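Local coordinates for protein cytochrome P450 (Rhodococcus erythropolis, PDB 3WEC) that is a haem-dependent cytochrome P450 monooxygenase that N-hydroxylates the quinoline ring of aurachin alkaloids, a step essential for their antibiotic activity, at residues A46-L59 with D322-A335. Sequence-based numbering, arbitrary orientation.
Sequences AWIVADYTSCDKVL and DAVMVLLASGNREA
In the beta-rich part of the P450 fold, strand 47-49 pairs in parallel with strand 323-326 in the middle of a mixed sheet, flanked by strands 39-41 and 303-307. The ladder alternates between the two strands: Trp-47 N donates to Ala-323 O, Met-325 N to Trp-47 O (2.7 Å), Val-49 N to Met-325 O and Leu-327 N to Val-49 O. At the start of strand 323-326, Trp-47 NE1 gives a 2.7 Å bond to Asp-322 OD2, on the anti side of that oxygen; OD2 lies almost in the indole plane, at the ring's edge, and the two planes are 24° apart.

On the sheet face carrying Ile-48 and Met-325, the two side chains run alongside each other, with Ile-48 CD1 3.6 Å from Met-325 CB, while Ile-48 CG2 touches Leu-327 CD2. Met-325 folds at its CB-CG bond (chi2 66°) and carries CE to Ala-46 CB; this side chain lies about 5 Å, between nearest atoms, from the bound aurachin intermediate. Helix 52-59, its N-to-C direction 128° from that of strand 323-326, packs over Val-324 and Val-326 on the face that also carries Trp-47 and Val-49. Cys-55 SG packs on Val-326 CG1 (3.6 Å), Val-58 and Val-326 run past one another in opposite senses, CG1 of Val-58 against CG2 of Val-326, and Leu-59 spans Val-326 and Leu-328 with its two methyls. Leu-59 and Leu-328 also touch the haem, tying this core to the cofactor pocket.

Where both segments turn into helices, Ser-330 OG donates to Ala-50 O (2.9 Å) and is also hydrogen-bonded to Arg-34 NH1. Asp-51 N-caps helix 52-59: OD1 accepts from both the backbone N-H and the hydroxyl of Ser-54. Glu-334 OE2 accepts a weak bond from Tyr-52 N. One face of the Tyr-52 ring meets Ala-335, CA above the plane toward the rim and CB 3.8 Å from CD1; the Tyr-52 hydroxyl is hydrogen-bonded to Arg-356 NH2.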
loop_
_atom_site.group_PDB
_atom_site.type_symbol
_atom_site.label_atom_id
_atom_site.label_comp_id
_atom_site.label_asym_id
_atom_site.label_seq_id
_atom_site.Cartn_x
_atom_site.Cartn_y
_atom_site.Cartn_z
ATOM N N ALA A 46 16.762 -8.175 9.250
ATOM C CA ALA A 46 15.633 -8.056 10.181
ATOM C C ALA A 46 15.058 -9.383 10.710
ATOM O O ALA A 46 15.370 -10.456 10.204
ATOM C CB ALA A 46 14.537 -7.250 9.520
ATOM N N TRP A 47 14.208 -9.285 11.731
ATOM C CA TRP A 47 13.358 -10.384 12.170
ATOM C C TRP A 47 12.200 -10.541 11.228
ATOM O O TRP A 47 11.766 -9.568 10.613
ATOM C CB TRP A 47 12.844 -10.082 13.563
ATOM C CG TRP A 47 13.965 -10.188 14.560
ATOM C CD1 TRP A 47 14.871 -9.195 14.941
ATOM C CD2 TRP A 47 14.386 -11.390 15.285
ATOM N NE1 TRP A 47 15.778 -9.680 15.836
ATOM C CE2 TRP A 47 15.547 -10.990 16.095
ATOM C CE3 TRP A 47 13.922 -12.699 15.365
ATOM C CZ2 TRP A 47 16.207 -11.889 16.939
ATOM C CZ3 TRP A 47 14.594 -13.598 16.212
ATOM C CH2 TRP A 47 15.704 -13.198 16.987
ATOM N N ILE A 48 11.689 -11.767 11.105
ATOM C CA ILE A 48 10.537 -12.064 10.240
ATOM C C ILE A 48 9.458 -12.701 11.089
ATOM O O ILE A 48 9.735 -13.624 11.831
ATOM C CB ILE A 48 10.907 -13.010 9.070
ATOM C CG1 ILE A 48 12.210 -12.575 8.378
ATOM C CG2 ILE A 48 9.787 -13.086 8.045
ATOM C CD1 ILE A 48 12.189 -11.212 7.689
ATOM N N VAL A 49 8.230 -12.208 10.995
ATOM C CA VAL A 49 7.144 -12.675 11.870
ATOM C C VAL A 49 5.951 -13.160 11.033
ATOM O O VAL A 49 5.473 -12.419 10.162
ATOM C CB VAL A 49 6.685 -11.559 12.841
ATOM C CG1 VAL A 49 5.443 -11.990 13.613
ATOM C CG2 VAL A 49 7.797 -11.194 13.810
ATOM N N ALA A 50 5.471 -14.387 11.308
ATOM C CA ALA A 50 4.561 -15.078 10.377
ATOM C C ALA A 50 3.129 -15.379 10.880
ATOM O O ALA A 50 2.202 -15.545 10.074
ATOM C CB ALA A 50 5.229 -16.357 9.850
ATOM N N ASP A 51 2.957 -15.457 12.201
ATOM C CA ASP A 51 1.681 -15.843 12.770
ATOM C C ASP A 51 0.766 -14.671 13.043
ATOM O O ASP A 51 1.193 -13.665 13.600
ATOM C CB ASP A 51 1.886 -16.653 14.069
ATOM C CG ASP A 51 2.673 -15.881 15.124
ATOM O OD1 ASP A 51 2.180 -15.772 16.268
ATOM O OD2 ASP A 51 3.784 -15.387 14.801
ATOM N N TYR A 52 -0.507 -14.830 12.681
ATOM C CA TYR A 52 -1.532 -13.840 13.023
ATOM C C TYR A 52 -1.312 -13.171 14.384
ATOM O O TYR A 52 -1.163 -11.951 14.453
ATOM C CB TYR A 52 -2.965 -14.415 12.984
ATOM C CG TYR A 52 -4.042 -13.347 13.262
ATOM C CD1 TYR A 52 -4.290 -12.322 12.331
ATOM C CD2 TYR A 52 -4.803 -13.358 14.456
ATOM C CE1 TYR A 52 -5.249 -11.339 12.570
ATOM C CE2 TYR A 52 -5.772 -12.375 14.701
ATOM C CZ TYR A 52 -5.988 -11.373 13.745
ATOM O OH TYR A 52 -6.928 -10.400 13.953
ATOM N N THR A 53 -1.277 -13.944 15.456
ATOM C CA THR A 53 -1.348 -13.307 16.779
ATOM C C THR A 53 -0.169 -12.367 17.060
ATOM O O THR A 53 -0.392 -11.228 17.468
ATOM C CB THR A 53 -1.593 -14.297 17.936
ATOM O OG1 THR A 53 -2.608 -15.232 17.553
ATOM C CG2 THR A 53 -2.064 -13.547 19.184
ATOM N N SER A 54 1.062 -12.827 16.798
ATOM C CA SER A 54 2.282 -12.001 16.984
ATOM C C SER A 54 2.310 -10.808 16.033
ATOM O O SER A 54 2.724 -9.707 16.418
ATOM C CB SER A 54 3.571 -12.830 16.815
ATOM O OG SER A 54 3.538 -14.050 17.563
ATOM N N CYS A 55 1.888 -11.036 14.785
ATOM C CA CYS A 55 1.766 -9.937 13.794
ATOM C C CYS A 55 0.919 -8.781 14.347
ATOM O O CYS A 55 1.366 -7.619 14.323
ATOM C CB CYS A 55 1.157 -10.444 12.489
ATOM S SG CYS A 55 2.291 -11.266 11.336
ATOM N N ASP A 56 -0.285 -9.102 14.842
ATOM C CA ASP A 56 -1.203 -8.109 15.408
ATOM C C ASP A 56 -0.514 -7.461 16.572
ATOM O O ASP A 56 -0.400 -6.247 16.646
ATOM C CB ASP A 56 -2.524 -8.744 15.885
ATOM C CG ASP A 56 -3.361 -7.793 16.748
ATOM O OD1 ASP A 56 -4.381 -7.263 16.274
ATOM O OD2 ASP A 56 -2.987 -7.552 17.903
ATOM N N LYS A 57 -0.051 -8.308 17.478
ATOM C CA LYS A 57 0.645 -7.906 18.683
ATOM C C LYS A 57 1.757 -6.873 18.418
ATOM O O LYS A 57 1.786 -5.826 19.057
ATOM C CB LYS A 57 1.167 -9.163 19.401
ATOM C CG LYS A 57 0.269 -9.723 20.514
ATOM C CD LYS A 57 -1.220 -9.854 20.168
ATOM C CE LYS A 57 -2.008 -10.629 21.238
ATOM N NZ LYS A 57 -1.570 -10.458 22.660
ATOM N N VAL A 58 2.637 -7.155 17.457
ATOM C CA VAL A 58 3.749 -6.240 17.112
ATOM C C VAL A 58 3.309 -4.930 16.414
ATOM O O VAL A 58 3.844 -3.845 16.706
ATOM C CB VAL A 58 4.846 -6.963 16.274
ATOM C CG1 VAL A 58 5.919 -5.990 15.789
ATOM C CG2 VAL A 58 5.476 -8.096 17.070
ATOM N N LEU A 59 2.350 -5.026 15.482
ATOM C CA LEU A 59 1.791 -3.813 14.834
ATOM C C LEU A 59 1.181 -2.863 15.886
ATOM O O LEU A 59 1.350 -1.642 15.795
ATOM C CB LEU A 59 0.760 -4.165 13.760
ATOM C CG LEU A 59 1.198 -5.036 12.565
ATOM C CD1 LEU A 59 -0.015 -5.554 11.802
ATOM C CD2 LEU A 59 2.155 -4.315 11.633
ATOM N N ASP A 322 16.439 -3.374 16.694
ATOM C CA ASP A 322 16.293 -4.406 15.669
ATOM C C ASP A 322 15.093 -4.054 14.794
ATOM O O ASP A 322 14.071 -3.552 15.289
ATOM C CB ASP A 322 16.077 -5.791 16.278
ATOM C CG ASP A 322 17.388 -6.479 16.721
ATOM O OD1 ASP A 322 18.437 -5.810 16.908
ATOM O OD2 ASP A 322 17.343 -7.717 16.903
ATOM N N ALA A 323 15.240 -4.320 13.499
ATOM C CA ALA A 323 14.151 -4.216 12.527
ATOM C C ALA A 323 13.333 -5.507 12.532
ATOM O O ALA A 323 13.884 -6.608 12.649
ATOM C CB ALA A 323 14.713 -3.956 11.146
ATOM N N VAL A 324 12.020 -5.359 12.433
ATOM C CA VAL A 324 11.086 -6.472 12.453
ATOM C C VAL A 324 10.169 -6.313 11.250
ATOM O O VAL A 324 9.532 -5.267 11.056
ATOM C CB VAL A 324 10.241 -6.484 13.748
ATOM C CG1 VAL A 324 9.134 -7.530 13.676
ATOM C CG2 VAL A 324 11.127 -6.721 14.960
ATOM N N MET A 325 10.145 -7.354 10.437
ATOM C CA MET A 325 9.366 -7.429 9.237
ATOM C C MET A 325 8.094 -8.186 9.580
ATOM O O MET A 325 8.148 -9.373 9.907
ATOM C CB MET A 325 10.167 -8.249 8.233
ATOM C CG MET A 325 10.236 -7.648 6.865
ATOM S SD MET A 325 11.170 -6.115 6.936
ATOM C CE MET A 325 12.694 -6.743 6.225
ATOM N N VAL A 326 6.948 -7.535 9.519
ATOM C CA VAL A 326 5.712 -8.208 9.898
ATOM C C VAL A 326 5.010 -8.750 8.654
ATOM O O VAL A 326 4.579 -7.965 7.814
ATOM C CB VAL A 326 4.775 -7.260 10.681
ATOM C CG1 VAL A 326 3.423 -7.912 10.906
ATOM C CG2 VAL A 326 5.406 -6.884 12.009
ATOM N N LEU A 327 4.886 -10.073 8.538
ATOM C CA LEU A 327 4.281 -10.678 7.330
ATOM C C LEU A 327 2.769 -10.678 7.347
ATOM O O LEU A 327 2.137 -11.681 7.692
ATOM C CB LEU A 327 4.762 -12.115 7.122
ATOM C CG LEU A 327 5.929 -12.474 6.199
ATOM C CD1 LEU A 327 6.961 -11.366 6.001
ATOM C CD2 LEU A 327 6.565 -13.724 6.763
ATOM N N LEU A 328 2.197 -9.540 6.993
ATOM C CA LEU A 328 0.758 -9.358 6.867
ATOM C C LEU A 328 0.101 -10.464 6.047
ATOM O O LEU A 328 -0.958 -10.981 6.430
ATOM C CB LEU A 328 0.487 -8.004 6.218
ATOM C CG LEU A 328 1.178 -6.733 6.726
ATOM C CD1 LEU A 328 0.700 -5.584 5.864
ATOM C CD2 LEU A 328 0.835 -6.429 8.178
ATOM N N ALA A 329 0.743 -10.836 4.928
ATOM C CA ALA A 329 0.225 -11.817 3.984
ATOM C C ALA A 329 0.119 -13.218 4.630
ATOM O O ALA A 329 -0.882 -13.923 4.432
ATOM C CB ALA A 329 1.087 -11.852 2.723
ATOM N N SER A 330 1.135 -13.587 5.410
ATOM C CA SER A 330 1.150 -14.828 6.185
ATOM C C SER A 330 0.070 -14.879 7.289
ATOM O O SER A 330 -0.775 -15.769 7.284
ATOM C CB SER A 330 2.537 -15.039 6.784
ATOM O OG SER A 330 2.647 -16.318 7.308
ATOM N N GLY A 331 0.089 -13.915 8.204
ATOM C CA GLY A 331 -0.909 -13.833 9.252
ATOM C C GLY A 331 -2.309 -13.975 8.703
ATOM O O GLY A 331 -3.071 -14.769 9.193
ATOM N N ASN A 332 -2.635 -13.225 7.657
ATOM C CA ASN A 332 -3.959 -13.276 7.038
ATOM C C ASN A 332 -4.479 -14.684 6.719
ATOM O O ASN A 332 -5.694 -14.944 6.852
ATOM C CB ASN A 332 -3.979 -12.413 5.787
ATOM C CG ASN A 332 -4.001 -10.915 6.108
ATOM O OD1 ASN A 332 -4.176 -10.513 7.263
ATOM N ND2 ASN A 332 -3.782 -10.086 5.090
ATOM N N ARG A 333 -3.571 -15.573 6.279
ATOM C CA ARG A 333 -3.945 -16.912 5.849
ATOM C C ARG A 333 -4.465 -17.745 7.034
ATOM O O ARG A 333 -5.162 -18.742 6.850
ATOM C CB ARG A 333 -2.812 -17.619 5.067
ATOM C CG ARG A 333 -2.513 -17.032 3.685
ATOM C CD ARG A 333 -3.792 -16.826 2.875
ATOM N NE ARG A 333 -3.559 -16.331 1.509
ATOM C CZ ARG A 333 -3.325 -17.142 0.475
ATOM N NH1 ARG A 333 -3.280 -18.468 0.660
ATOM N NH2 ARG A 333 -3.133 -16.645 -0.732
ATOM N N GLU A 334 -4.177 -17.281 8.249
ATOM C CA GLU A 334 -4.767 -17.881 9.460
ATOM C C GLU A 334 -5.672 -16.906 10.261
ATOM O O GLU A 334 -6.046 -17.203 11.388
ATOM C CB GLU A 334 -3.686 -18.545 10.355
ATOM C CG GLU A 334 -2.666 -17.588 10.978
ATOM C CD GLU A 334 -1.707 -18.261 11.947
ATOM O OE1 GLU A 334 -1.503 -19.480 11.834
ATOM O OE2 GLU A 334 -1.157 -17.574 12.839
ATOM N N ALA A 335 -6.036 -15.766 9.679
ATOM C CA ALA A 335 -6.898 -14.783 10.376
ATOM C C ALA A 335 -8.369 -15.234 10.483
ATOM O O ALA A 335 -9.099 -14.797 11.378
ATOM C CB ALA A 335 -6.792 -13.405 9.737
#